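PDB 6J61: flavin-dependent thymidylate synthase from Thermus thermophilus, which probably catalyses the reductive methylation of dUMP to dTMP, taking the methyl group from methylenetetrahydrofolate and using NADPH and reduced FAD as reductants. Local coordinates for residues D24-R32 against E44-L52. Numbering follows the deposited sequence.
Sequences DRAIVQAAR and EDAALIDYL
Asp24 opens the contact by offering CB to the methyl tip of Ile49, CD1, at 3.9 Å, while its carboxylate turns to the backbone N-H groups of Leu210 and Ala211 at the start of helix 209-220. Aspartate suits such a place, since its short side chain can accept from two successive amides. One turn on, Ile27 uses both branches: CD1 meets Ile49 CD1 at 4.2 Å, the two chains crossing at about a right angle, and CG2, anti to the backbone N, reaches Leu52 CD1 at 4.1 Å. The CA of Val28 lies 6.4 Å from that of Asp45, the closest CA pair between the segments, and a compact branched residue fits there; its CG2 touches both Leu48 CD1 and Asp45 OD1. Ala31, with a single methyl, lets CD1 of Leu52, whose side chain lies about 6 Å from a bound FAD, approach its CB to 3.8 Å. Arg32 carries the polar part of the contact. Extended from CG to NE, it brings NH1 and NH2 to one oxygen, Asp45 OD1, the NH2 bond measuring 2.9 Å with an N-H...O angle of 154°. OD1 lies in the guanidinium plane, yet the carboxylate is twisted 42° from it, and Leu48 CD1 packs over one guanidinium face. NH1 also bonds Gly38 O in the connecting loop. A leucine in place of Arg32 would probably leave the buried Asp45 carboxylate without its countercharge and Gly38 O without this donor. The segments 24-32 and 44-52, crossing at 72°, are thus joined by an aliphatic interior and one salt bridge, whose two-nitrogen grip probably favours an ionised Asp45.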
loop_
_atom_site.group_PDB
_atom_site.type_symbol
_atom_site.label_atom_id
_atom_site.label_comp_id
_atom_site.label_asym_id
_atom_site.label_seq_id
_atom_site.Cartn_x
_atom_site.Cartn_y
_atom_site.Cartn_z
ATOM N N ASP A 24 -15.065 18.188 -5.814
ATOM C CA ASP A 24 -15.558 17.584 -7.064
ATOM C C ASP A 24 -14.766 18.022 -8.294
ATOM O O ASP A 24 -14.566 17.235 -9.221
ATOM C CB ASP A 24 -17.045 17.907 -7.305
ATOM C CG ASP A 24 -17.969 17.252 -6.289
ATOM O OD1 ASP A 24 -17.749 16.071 -5.967
ATOM O OD2 ASP A 24 -18.929 17.912 -5.819
ATOM N N ARG A 25 -14.317 19.276 -8.301
ATOM C CA ARG A 25 -13.555 19.808 -9.432
ATOM C C ARG A 25 -12.210 19.122 -9.606
ATOM O O ARG A 25 -11.709 18.991 -10.732
ATOM C CB ARG A 25 -13.336 21.312 -9.256
ATOM C CG ARG A 25 -14.625 22.119 -9.246
ATOM C CD ARG A 25 -14.363 23.566 -8.893
ATOM N NE ARG A 25 -13.396 23.670 -7.806
ATOM C CZ ARG A 25 -13.170 24.772 -7.105
ATOM N NH1 ARG A 25 -13.846 25.882 -7.367
ATOM N NH2 ARG A 25 -12.257 24.762 -6.144
ATOM N N ALA A 26 -11.628 18.682 -8.492
ATOM C CA ALA A 26 -10.329 18.023 -8.524
ATOM C C ALA A 26 -10.394 16.651 -9.215
ATOM O O ALA A 26 -9.472 16.255 -9.933
ATOM C CB ALA A 26 -9.800 17.885 -7.107
ATOM N N ILE A 27 -11.489 15.928 -8.999
ATOM C CA ILE A 27 -11.658 14.617 -9.610
ATOM C C ILE A 27 -11.670 14.781 -11.126
ATOM O O ILE A 27 -10.902 14.135 -11.856
ATOM C CB ILE A 27 -12.977 13.987 -9.179
ATOM C CG1 ILE A 27 -13.125 14.085 -7.670
ATOM C CG2 ILE A 27 -13.019 12.548 -9.602
ATOM C CD1 ILE A 27 -14.497 13.718 -7.177
ATOM N N VAL A 28 -12.538 15.678 -11.583
ATOM C CA VAL A 28 -12.696 15.960 -13.004
ATOM C C VAL A 28 -11.405 16.526 -13.627
ATOM O O VAL A 28 -11.033 16.176 -14.750
ATOM C CB VAL A 28 -13.905 16.932 -13.218
ATOM C CG1 VAL A 28 -13.539 18.355 -12.821
ATOM C CG2 VAL A 28 -14.369 16.870 -14.635
ATOM N N GLN A 29 -10.722 17.389 -12.883
ATOM C CA GLN A 29 -9.476 17.986 -13.345
ATOM C C GLN A 29 -8.410 16.904 -13.593
ATOM O O GLN A 29 -7.795 16.850 -14.667
ATOM C CB GLN A 29 -8.974 18.991 -12.301
ATOM C CG GLN A 29 -7.520 19.414 -12.476
ATOM C CD GLN A 29 -7.031 20.288 -11.340
ATOM O OE1 GLN A 29 -7.115 19.920 -10.168
ATOM N NE2 GLN A 29 -6.511 21.455 -11.684
ATOM N N ALA A 30 -8.185 16.054 -12.591
ATOM C CA ALA A 30 -7.204 14.971 -12.709
ATOM C C ALA A 30 -7.617 13.999 -13.817
ATOM O O ALA A 30 -6.775 13.480 -14.546
ATOM C CB ALA A 30 -7.081 14.229 -11.383
ATOM N N ALA A 31 -8.917 13.750 -13.940
ATOM C CA ALA A 31 -9.410 12.849 -14.966
ATOM C C ALA A 31 -9.046 13.395 -16.338
ATOM O O ALA A 31 -8.704 12.638 -17.249
ATOM C CB ALA A 31 -10.919 12.685 -14.844
ATOM N N ARG A 32 -9.099 14.712 -16.488
ATOM C CA ARG A 32 -8.773 15.312 -17.777
ATOM C C ARG A 32 -7.292 15.689 -17.895
ATOM O O ARG A 32 -6.856 16.185 -18.930
ATOM C CB ARG A 32 -9.667 16.538 -18.028
ATOM C CG ARG A 32 -11.171 16.211 -18.019
ATOM C CD ARG A 32 -12.048 17.418 -18.340
ATOM N NE ARG A 32 -13.472 17.081 -18.335
ATOM C CZ ARG A 32 -14.389 17.727 -17.617
ATOM N NH1 ARG A 32 -14.034 18.749 -16.852
ATOM N NH2 ARG A 32 -15.652 17.336 -17.627
ATOM N N GLU A 44 -22.056 18.400 -16.792
ATOM C CA GLU A 44 -21.065 17.691 -17.588
ATOM C C GLU A 44 -20.051 17.037 -16.642
ATOM O O GLU A 44 -19.570 15.928 -16.901
ATOM C CB GLU A 44 -20.361 18.657 -18.532
ATOM C CG GLU A 44 -19.532 17.977 -19.580
ATOM C CD GLU A 44 -19.540 18.734 -20.900
ATOM O OE1 GLU A 44 -18.827 18.303 -21.840
ATOM O OE2 GLU A 44 -20.261 19.757 -20.997
ATOM N N ASP A 45 -19.739 17.729 -15.542
ATOM C CA ASP A 45 -18.797 17.217 -14.559
ATOM C C ASP A 45 -19.476 16.128 -13.723
ATOM O O ASP A 45 -18.862 15.114 -13.375
ATOM C CB ASP A 45 -18.278 18.358 -13.673
ATOM C CG ASP A 45 -17.323 19.281 -14.416
ATOM O OD1 ASP A 45 -16.930 18.944 -15.557
ATOM O OD2 ASP A 45 -16.950 20.340 -13.860
ATOM N N ALA A 46 -20.748 16.336 -13.409
ATOM C CA ALA A 46 -21.504 15.353 -12.660
ATOM C C ALA A 46 -21.545 14.100 -13.532
ATOM O O ALA A 46 -21.356 12.990 -13.053
ATOM C CB ALA A 46 -22.907 15.860 -12.402
ATOM N N ALA A 47 -21.773 14.291 -14.825
ATOM C CA ALA A 47 -21.831 13.179 -15.759
ATOM C C ALA A 47 -20.494 12.431 -15.811
ATOM O O ALA A 47 -20.474 11.197 -15.777
ATOM C CB ALA A 47 -22.217 13.682 -17.155
ATOM N N LEU A 48 -19.388 13.172 -15.899
ATOM C CA LEU A 48 -18.065 12.557 -15.946
ATOM C C LEU A 48 -17.808 11.851 -14.618
ATOM O O LEU A 48 -17.352 10.711 -14.580
ATOM C CB LEU A 48 -16.968 13.607 -16.152
ATOM C CG LEU A 48 -15.700 13.230 -16.948
ATOM C CD1 LEU A 48 -14.541 14.134 -16.522
ATOM C CD2 LEU A 48 -15.331 11.772 -16.735
ATOM N N ILE A 49 -18.105 12.525 -13.521
ATOM C CA ILE A 49 -17.872 11.914 -12.238
ATOM C C ILE A 49 -18.714 10.658 -12.082
ATOM O O ILE A 49 -18.255 9.659 -11.536
ATOM C CB ILE A 49 -18.145 12.905 -11.100
ATOM C CG1 ILE A 49 -17.027 13.958 -11.074
ATOM C CG2 ILE A 49 -18.238 12.162 -9.776
ATOM C CD1 ILE A 49 -17.210 15.060 -10.038
ATOM N N ASP A 50 -19.943 10.699 -12.581
ATOM C CA ASP A 50 -20.816 9.541 -12.485
ATOM C C ASP A 50 -20.205 8.392 -13.267
ATOM O O ASP A 50 -20.196 7.249 -12.821
ATOM C CB ASP A 50 -22.185 9.840 -13.073
ATOM C CG ASP A 50 -23.141 8.696 -12.872
ATOM O OD1 ASP A 50 -23.680 8.581 -11.749
ATOM O OD2 ASP A 50 -23.329 7.893 -13.814
ATOM N N TYR A 51 -19.693 8.715 -14.444
ATOM C CA TYR A 51 -19.080 7.733 -15.317
ATOM C C TYR A 51 -17.871 7.039 -14.668
ATOM O O TYR A 51 -17.742 5.808 -14.725
ATOM C CB TYR A 51 -18.676 8.424 -16.630
ATOM C CG TYR A 51 -17.931 7.548 -17.608
ATOM C CD1 TYR A 51 -16.585 7.253 -17.420
ATOM C CD2 TYR A 51 -18.583 6.975 -18.700
ATOM C CE1 TYR A 51 -15.909 6.408 -18.281
ATOM C CE2 TYR A 51 -17.915 6.124 -19.574
ATOM C CZ TYR A 51 -16.576 5.846 -19.351
ATOM O OH TYR A 51 -15.897 4.999 -20.188
ATOM N N LEU A 52 -16.991 7.827 -14.052
ATOM C CA LEU A 52 -15.787 7.290 -13.416
ATOM C C LEU A 52 -16.113 6.306 -12.294
ATOM O O LEU A 52 -15.442 5.296 -12.126
ATOM C CB LEU A 52 -14.925 8.440 -12.871
ATOM C CG LEU A 52 -14.340 9.427 -13.893
ATOM C CD1 LEU A 52 -13.644 10.565 -13.166
ATOM C CD2 LEU A 52 -13.376 8.709 -14.813
#